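Local coordinates for protein transcriptional regulator KdgR (Pseudomonas aeruginosa, PDB 5Y6I) that probably binds DNA as a transcription factor of the IclR family, pairing a helix-turn-helix domain with a C-terminal domain of the GAF clan, at residues T151-F155 with V223-T228. Residue numbers count along the deposited sequence, not the author numbering.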
loop_
_atom_site.group_PDB
_atom_site.type_symbol
_atom_site.label_atom_id
_atom_site.label_comp_id
_atom_site.label_asym_id
_atom_site.label_seq_id
_atom_site.Cartn_x
_atom_site.Cartn_y
_atom_site.Cartn_z
ATOM N N THR A 151 7.834 22.407 0.170
ATOM C CA THR A 151 7.004 21.262 0.499
ATOM C C THR A 151 5.738 21.235 -0.352
ATOM O O THR A 151 5.305 20.170 -0.817
ATOM C CB THR A 151 6.661 21.337 1.983
ATOM O OG1 THR A 151 7.861 21.578 2.738
ATOM C CG2 THR A 151 6.028 20.078 2.451
ATOM N N GLY A 152 5.127 22.401 -0.566
ATOM C CA GLY A 152 3.914 22.455 -1.357
ATOM C C GLY A 152 4.164 22.206 -2.826
ATOM O O GLY A 152 3.299 21.662 -3.523
ATOM N N LEU A 153 5.346 22.584 -3.321
ATOM C CA LEU A 153 5.632 22.382 -4.740
ATOM C C LEU A 153 5.872 20.910 -5.060
ATOM O O LEU A 153 5.430 20.424 -6.108
ATOM C CB LEU A 153 6.821 23.238 -5.182
ATOM C CG LEU A 153 6.610 24.756 -5.120
ATOM C CD1 LEU A 153 7.407 25.493 -6.189
ATOM C CD2 LEU A 153 5.152 25.098 -5.265
ATOM N N VAL A 154 6.563 20.180 -4.181
ATOM C CA VAL A 154 6.761 18.757 -4.436
ATOM C C VAL A 154 5.417 18.042 -4.479
ATOM O O VAL A 154 5.137 17.274 -5.404
ATOM C CB VAL A 154 7.697 18.123 -3.395
ATOM C CG1 VAL A 154 7.791 16.587 -3.673
ATOM C CG2 VAL A 154 9.070 18.786 -3.423
ATOM N N PHE A 155 4.555 18.303 -3.495
ATOM C CA PHE A 155 3.189 17.788 -3.543
ATOM C C PHE A 155 2.533 18.074 -4.902
ATOM O O PHE A 155 2.134 17.150 -5.620
ATOM C CB PHE A 155 2.372 18.385 -2.385
ATOM C CG PHE A 155 2.583 17.683 -1.038
ATOM C CD1 PHE A 155 2.426 16.315 -0.912
ATOM C CD2 PHE A 155 2.933 18.406 0.100
ATOM C CE1 PHE A 155 2.602 15.676 0.316
ATOM C CE2 PHE A 155 3.125 17.769 1.337
ATOM C CZ PHE A 155 2.951 16.400 1.436
ATOM N N VAL A 223 2.488 9.036 -3.194
ATOM C CA VAL A 223 3.243 9.964 -2.368
ATOM C C VAL A 223 2.788 9.790 -0.930
ATOM O O VAL A 223 1.613 9.997 -0.607
ATOM C CB VAL A 223 3.071 11.410 -2.846
ATOM C CG1 VAL A 223 3.831 12.343 -1.926
ATOM C CG2 VAL A 223 3.594 11.532 -4.246
ATOM N N ALA A 224 3.717 9.384 -0.066
ATOM C CA ALA A 224 3.434 9.141 1.342
ATOM C C ALA A 224 3.626 10.396 2.169
ATOM O O ALA A 224 2.821 10.691 3.062
ATOM C CB ALA A 224 4.352 8.039 1.888
ATOM N N ALA A 225 4.690 11.129 1.870
ATOM C CA ALA A 225 5.078 12.316 2.611
ATOM C C ALA A 225 6.058 13.109 1.755
ATOM O O ALA A 225 6.444 12.687 0.658
ATOM C CB ALA A 225 5.692 11.947 3.965
ATOM N N VAL A 226 6.434 14.286 2.265
ATOM C CA VAL A 226 7.527 15.085 1.732
ATOM C C VAL A 226 8.471 15.376 2.884
ATOM O O VAL A 226 8.027 15.693 3.995
ATOM C CB VAL A 226 7.031 16.391 1.086
ATOM C CG1 VAL A 226 8.214 17.196 0.492
ATOM C CG2 VAL A 226 6.018 16.076 0.011
ATOM N N LEU A 227 9.767 15.227 2.633
ATOM C CA LEU A 227 10.792 15.462 3.634
ATOM C C LEU A 227 11.632 16.637 3.160
ATOM O O LEU A 227 11.910 16.769 1.964
ATOM C CB LEU A 227 11.657 14.212 3.852
ATOM C CG LEU A 227 12.314 14.085 5.228
ATOM C CD1 LEU A 227 12.650 12.618 5.494
ATOM C CD2 LEU A 227 13.562 14.950 5.363
ATOM N N THR A 228 12.045 17.479 4.100
ATOM C CA THR A 228 12.371 18.855 3.771
ATOM C C THR A 228 13.399 19.410 4.741
ATOM O O THR A 228 13.242 19.262 5.957
ATOM C CB THR A 228 11.109 19.687 3.853
ATOM O OG1 THR A 228 10.377 19.184 4.966
ATOM C CG2 THR A 228 10.252 19.523 2.656
#
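V226 presses its CG2 methyl onto one face of the F155 ring, 3.4 Å from the ring centroid and only 12° off the ring normal, a CH-pi contact. A beta-branched valine suits this place: CG1 of the same residue packs 4.0 Å from CB of V154, so one short side chain meets T151, V154 and F155. The CA-to-CB bond of F155 points sideways to the strand, yet its ring reaches it, and CE1 of F155 lies 4.2 Å from CG1 of V223; beyond the two segments the ring also meets W117. At the other end of the interface T151 brings CG2 within 4.1 Å of CB of V226, and its OG1 comes 3.2 Å from CG2 of T228, a contact with a methyl group. The hydroxyl of T228 is satisfied within the sheet by O of F113, so its methyl can serve the apolar interface. G152 and L153 lie on the side of the helix turned from the strand.

The strand presents V223, V226 and T228 to the helix; the spacing of three between the valines follows from a classic beta bulge, in which A224 and A225 both face V216. A224, A225 and L227 point to the other side, where L227 packs against helices 93-108 and 244-258. The axes of segments 151-155 and 223-228 approach to 8.8 Å. Helix 150-158 thus packs on one face of the antiparallel sheet, over its central strand, 223-232, while those two helices pack on the opposite face: helices on both faces of an antiparallel sheet, as in the GAF-like C-terminal domain of IclR regulators.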